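Local coordinates for protein bifunctional cytochrome P450/NADPH--P450 reductase (Deinococcus aerius, PDB 7F3H) that probably hydroxylates organic substrates at its heme iron, as a P450 monooxygenase naturally fused to the NADPH-dependent reductase that supplies its electrons, at residues His286-Val289 against Leu290-Tyr294; Ala293-Glu296 against Val297-Leu301. All coordinates share one frame; numbering follows the deposited sequence.

Interaction 1: residues His286-Val289 against Leu290-Tyr294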
loop_
_atom_site.group_PDB
_atom_site.type_symbol
_atom_site.label_atom_id
_atom_site.label_comp_id
_atom_site.label_asym_id
_atom_site.label_seq_id
_atom_site.Cartn_x
_atom_site.Cartn_y
_atom_site.Cartn_z
ATOM N N HIS A 286 -5.548 21.110 2.571
ATOM C CA HIS A 286 -5.766 21.520 3.963
ATOM C C HIS A 286 -4.511 22.233 4.459
ATOM O O HIS A 286 -3.728 21.691 5.265
ATOM C CB HIS A 286 -6.126 20.321 4.841
ATOM C CG HIS A 286 -7.344 19.584 4.375
ATOM N ND1 HIS A 286 -7.291 18.568 3.436
ATOM C CD2 HIS A 286 -8.653 19.723 4.711
ATOM C CE1 HIS A 286 -8.515 18.112 3.221
ATOM N NE2 HIS A 286 -9.359 18.799 3.979
ATOM N N PRO A 287 -4.256 23.434 3.940
ATOM C CA PRO A 287 -2.944 24.071 4.153
ATOM C C PRO A 287 -2.663 24.488 5.602
ATOM O O PRO A 287 -1.497 24.743 5.931
ATOM C CB PRO A 287 -2.977 25.272 3.191
ATOM C CG PRO A 287 -4.426 25.609 3.043
ATOM C CD PRO A 287 -5.193 24.299 3.200
ATOM N N HIS A 288 -3.670 24.581 6.477
ATOM C CA HIS A 288 -3.357 24.839 7.878
ATOM C C HIS A 288 -2.595 23.661 8.474
ATOM O O HIS A 288 -1.621 23.847 9.227
ATOM C CB HIS A 288 -4.636 25.125 8.662
ATOM C CG HIS A 288 -4.395 25.512 10.089
ATOM N ND1 HIS A 288 -4.866 24.766 11.152
ATOM C CD2 HIS A 288 -3.720 26.557 10.630
ATOM C CE1 HIS A 288 -4.495 25.339 12.284
ATOM N NE2 HIS A 288 -3.801 26.427 11.994
ATOM N N VAL A 289 -2.990 22.444 8.093
ATOM C CA VAL A 289 -2.247 21.251 8.496
ATOM C C VAL A 289 -0.818 21.336 7.993
ATOM O O VAL A 289 0.141 21.062 8.732
ATOM C CB VAL A 289 -2.937 19.986 7.949
ATOM C CG1 VAL A 289 -2.327 18.747 8.542
ATOM C CG2 VAL A 289 -4.430 20.054 8.170
ATOM N N LEU A 290 -0.661 21.732 6.730
ATOM C CA LEU A 290 0.665 21.910 6.157
ATOM C C LEU A 290 1.459 22.920 6.963
ATOM O O LEU A 290 2.661 22.742 7.163
ATOM C CB LEU A 290 0.562 22.347 4.685
ATOM C CG LEU A 290 1.868 22.593 3.921
ATOM C CD1 LEU A 290 2.803 21.351 3.991
ATOM C CD2 LEU A 290 1.612 23.017 2.429
ATOM N N ALA A 291 0.807 23.982 7.445
ATOM C CA ALA A 291 1.512 24.977 8.258
ATOM C C ALA A 291 2.068 24.343 9.526
ATOM O O ALA A 291 3.230 24.569 9.895
ATOM C CB ALA A 291 0.589 26.157 8.599
ATOM N N GLN A 292 1.229 23.555 10.207
ATOM C CA GLN A 292 1.662 22.863 11.427
ATOM C C GLN A 292 2.833 21.930 11.150
ATOM O O GLN A 292 3.766 21.822 11.959
ATOM C CB GLN A 292 0.514 22.042 12.011
ATOM C CG GLN A 292 -0.652 22.820 12.591
ATOM C CD GLN A 292 -1.780 21.876 12.995
ATOM O OE1 GLN A 292 -2.775 21.724 12.283
ATOM N NE2 GLN A 292 -1.607 21.208 14.129
ATOM N N ALA A 293 2.801 21.238 10.006
ATOM C CA ALA A 293 3.907 20.339 9.666
ATOM C C ALA A 293 5.206 21.110 9.377
ATOM O O ALA A 293 6.306 20.664 9.750
ATOM C CB ALA A 293 3.515 19.453 8.488
ATOM N N TYR A 294 5.112 22.232 8.663
ATOM C CA TYR A 294 6.291 23.073 8.482
ATOM C C TYR A 294 6.867 23.520 9.835
ATOM O O TYR A 294 8.094 23.584 10.022
ATOM C CB TYR A 294 5.939 24.280 7.625
ATOM C CG TYR A 294 5.984 24.112 6.106
ATOM C CD1 TYR A 294 7.103 23.599 5.464
ATOM C CD2 TYR A 294 4.934 24.586 5.311
ATOM C CE1 TYR A 294 7.147 23.511 4.070
ATOM C CE2 TYR A 294 4.970 24.512 3.964
ATOM C CZ TYR A 294 6.065 23.980 3.331
ATOM O OH TYR A 294 6.053 23.929 1.951
#
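The first turns of helix 287-300, which follows the long helix 254-285 of the cytochrome P450 fold, are built from the contact of His286-Val289 with Leu290-Tyr294. His286 occupies the N-cap position, and its O accepts a weak bond from Leu290 N at 3.4 Å. The next links are firmer: Ala291 N lies 2.9 Å from Pro287 O, with the donor tilted 30° from the carbonyl plane, whereas Ala293 N approaches Val289 O in that plane at 3.0 Å. Between them, Gln292 N donates to His288 O. Side chains sort by helix face. Leu290 sets its CB 3.4 Å from Pro287 O and continues to Leu423 of helix 408-425, while Val289 reaches Ile321 of helix 317-329 and also Phe377. His286 turns from the new helix: its ring stacks on Phe377 and its ND1 bonds to Leu282 O. Gln292, which also touches Val317, has CG beside its own backbone N (chi1 -68°), which brings CG to 3.6 Å from His288 O and its amide back along the preceding turn. The His288 ring and this amide, their planes 38° apart, meet obliquely, with Gln292 OE1 3.9 Å from His288 ND1.

Interaction 2: residues Ala293-Glu296 against Val297-Leu301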
loop_
_atom_site.group_PDB
_atom_site.type_symbol
_atom_site.label_atom_id
_atom_site.label_comp_id
_atom_site.label_asym_id
_atom_site.label_seq_id
_atom_site.Cartn_x
_atom_site.Cartn_y
_atom_site.Cartn_z
ATOM N N ALA A 293 2.801 21.238 10.006
ATOM C CA ALA A 293 3.907 20.339 9.666
ATOM C C ALA A 293 5.206 21.110 9.377
ATOM O O ALA A 293 6.306 20.664 9.750
ATOM C CB ALA A 293 3.515 19.453 8.488
ATOM N N TYR A 294 5.112 22.232 8.663
ATOM C CA TYR A 294 6.291 23.073 8.482
ATOM C C TYR A 294 6.867 23.520 9.835
ATOM O O TYR A 294 8.094 23.584 10.022
ATOM C CB TYR A 294 5.939 24.280 7.625
ATOM C CG TYR A 294 5.984 24.112 6.106
ATOM C CD1 TYR A 294 7.103 23.599 5.464
ATOM C CD2 TYR A 294 4.934 24.586 5.311
ATOM C CE1 TYR A 294 7.147 23.511 4.070
ATOM C CE2 TYR A 294 4.970 24.512 3.964
ATOM C CZ TYR A 294 6.065 23.980 3.331
ATOM O OH TYR A 294 6.053 23.929 1.951
ATOM N N ALA A 295 5.990 23.883 10.772
ATOM C CA ALA A 295 6.435 24.280 12.108
ATOM C C ALA A 295 7.195 23.147 12.805
ATOM O O ALA A 295 8.234 23.376 13.442
ATOM C CB ALA A 295 5.231 24.726 12.944
ATOM N N GLU A 296 6.655 21.927 12.746
ATOM C CA GLU A 296 7.334 20.774 13.343
ATOM C C GLU A 296 8.720 20.569 12.721
ATOM O O GLU A 296 9.723 20.395 13.434
ATOM C CB GLU A 296 6.445 19.543 13.185
ATOM C CG GLU A 296 7.086 18.225 13.463
ATOM C CD GLU A 296 6.048 17.149 13.803
ATOM O OE1 GLU A 296 5.682 17.003 15.003
ATOM O OE2 GLU A 296 5.590 16.448 12.867
ATOM N N VAL A 297 8.783 20.596 11.382
ATOM C CA VAL A 297 10.038 20.408 10.649
ATOM C C VAL A 297 11.070 21.456 11.054
ATOM O O VAL A 297 12.257 21.147 11.221
ATOM C CB VAL A 297 9.762 20.441 9.127
ATOM C CG1 VAL A 297 11.022 20.655 8.346
ATOM C CG2 VAL A 297 9.081 19.171 8.681
ATOM N N ASP A 298 10.640 22.710 11.202
ATOM C CA ASP A 298 11.579 23.774 11.547
ATOM C C ASP A 298 11.998 23.675 13.007
ATOM O O ASP A 298 13.153 23.946 13.345
ATOM C CB ASP A 298 10.946 25.139 11.234
ATOM C CG ASP A 298 10.594 25.297 9.740
ATOM O OD1 ASP A 298 11.026 24.446 8.921
ATOM O OD2 ASP A 298 9.864 26.252 9.385
ATOM N N ARG A 299 11.095 23.185 13.858
ATOM C CA ARG A 299 11.440 22.914 15.246
ATOM C C ARG A 299 12.535 21.861 15.331
ATOM O O ARG A 299 13.521 22.039 16.053
ATOM C CB ARG A 299 10.186 22.462 15.981
ATOM C CG ARG A 299 10.327 22.300 17.449
ATOM C CD ARG A 299 8.957 22.329 18.121
ATOM N NE ARG A 299 7.936 21.460 17.526
ATOM C CZ ARG A 299 6.865 21.916 16.860
ATOM N NH1 ARG A 299 6.688 23.232 16.688
ATOM N NH2 ARG A 299 5.961 21.058 16.374
ATOM N N LEU A 300 12.418 20.794 14.545
ATOM C CA LEU A 300 13.324 19.667 14.695
ATOM C C LEU A 300 14.544 19.724 13.787
ATOM O O LEU A 300 15.570 19.133 14.130
ATOM C CB LEU A 300 12.580 18.370 14.424
ATOM C CG LEU A 300 11.612 17.991 15.522
ATOM C CD1 LEU A 300 10.735 16.858 14.998
ATOM C CD2 LEU A 300 12.412 17.572 16.746
ATOM N N LEU A 301 14.451 20.353 12.611
ATOM C CA LEU A 301 15.563 20.420 11.658
ATOM C C LEU A 301 15.861 21.841 11.213
ATOM O O LEU A 301 15.638 22.192 10.045
ATOM C CB LEU A 301 15.277 19.569 10.426
ATOM C CG LEU A 301 15.212 18.052 10.595
ATOM C CD1 LEU A 301 14.854 17.456 9.239
ATOM C CD2 LEU A 301 16.525 17.460 11.152
#
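Arg299 folds back over the preceding turn, one face of its guanidinium over Glu296 CA and Ala295 O, both toward the rim of the group. Arg299 NH2 comes within 3.3 Å of that CA, and Arg299 NH1 lies 3.6 Å from Ala295 O. The chain is extended through chi1 and chi2, and a bend at chi3 (49°) swings its end back toward that turn. Glu296 OE1 is 4.3 Å from Arg299 NH2, beyond a salt bridge. Leu300 runs alongside Glu296 and points the same way, with Leu300 CD1 4.2 Å from Glu296 CG. Beneath lie the i to i+4 backbone bonds closing helix 287-300, which packs on helices 317-329 and 408-425 of the cytochrome P450 fold; Val297 N to Ala293 O is the straightest across the contact, 168° at the hydrogen. Leu300 N to Glu296 O, 2.9 Å, is the last of those, and Leu301 N to Val297 O follows. Asp298 CG, beside its own backbone N, sits 3.0 Å from Tyr294 O with both carboxylate oxygens almost as near, a closeness probably offset by salt bridges to Arg456 and Arg461. Further out, Glu296 receives backbone N-H groups of Asp316, Val317 and Ile318, and Val297 packs on Leu420.

How the interactions relate
Both contacts belong to helix 287-300, interaction 1 forming its start and interaction 2 its end; their centres are about 11 Å apart and they share Ala293 and Tyr294, whose hydroxyl bonds to Phe426 O and Leu428 N. Each combines a buried side against helices 317-329 and 408-425 with a more exposed one, but burial is greater in interaction 2, where four of eight touching residues are buried against two. Their chemistry also differs. Around 286-294 the ties to the rest of the fold are largely apolar, supplemented by the His286 ring. Around 293-301 buried carboxylates make the polar connections, Glu296 to backbone N-H groups, Asp298 to two arginines and the N-H of Phe462.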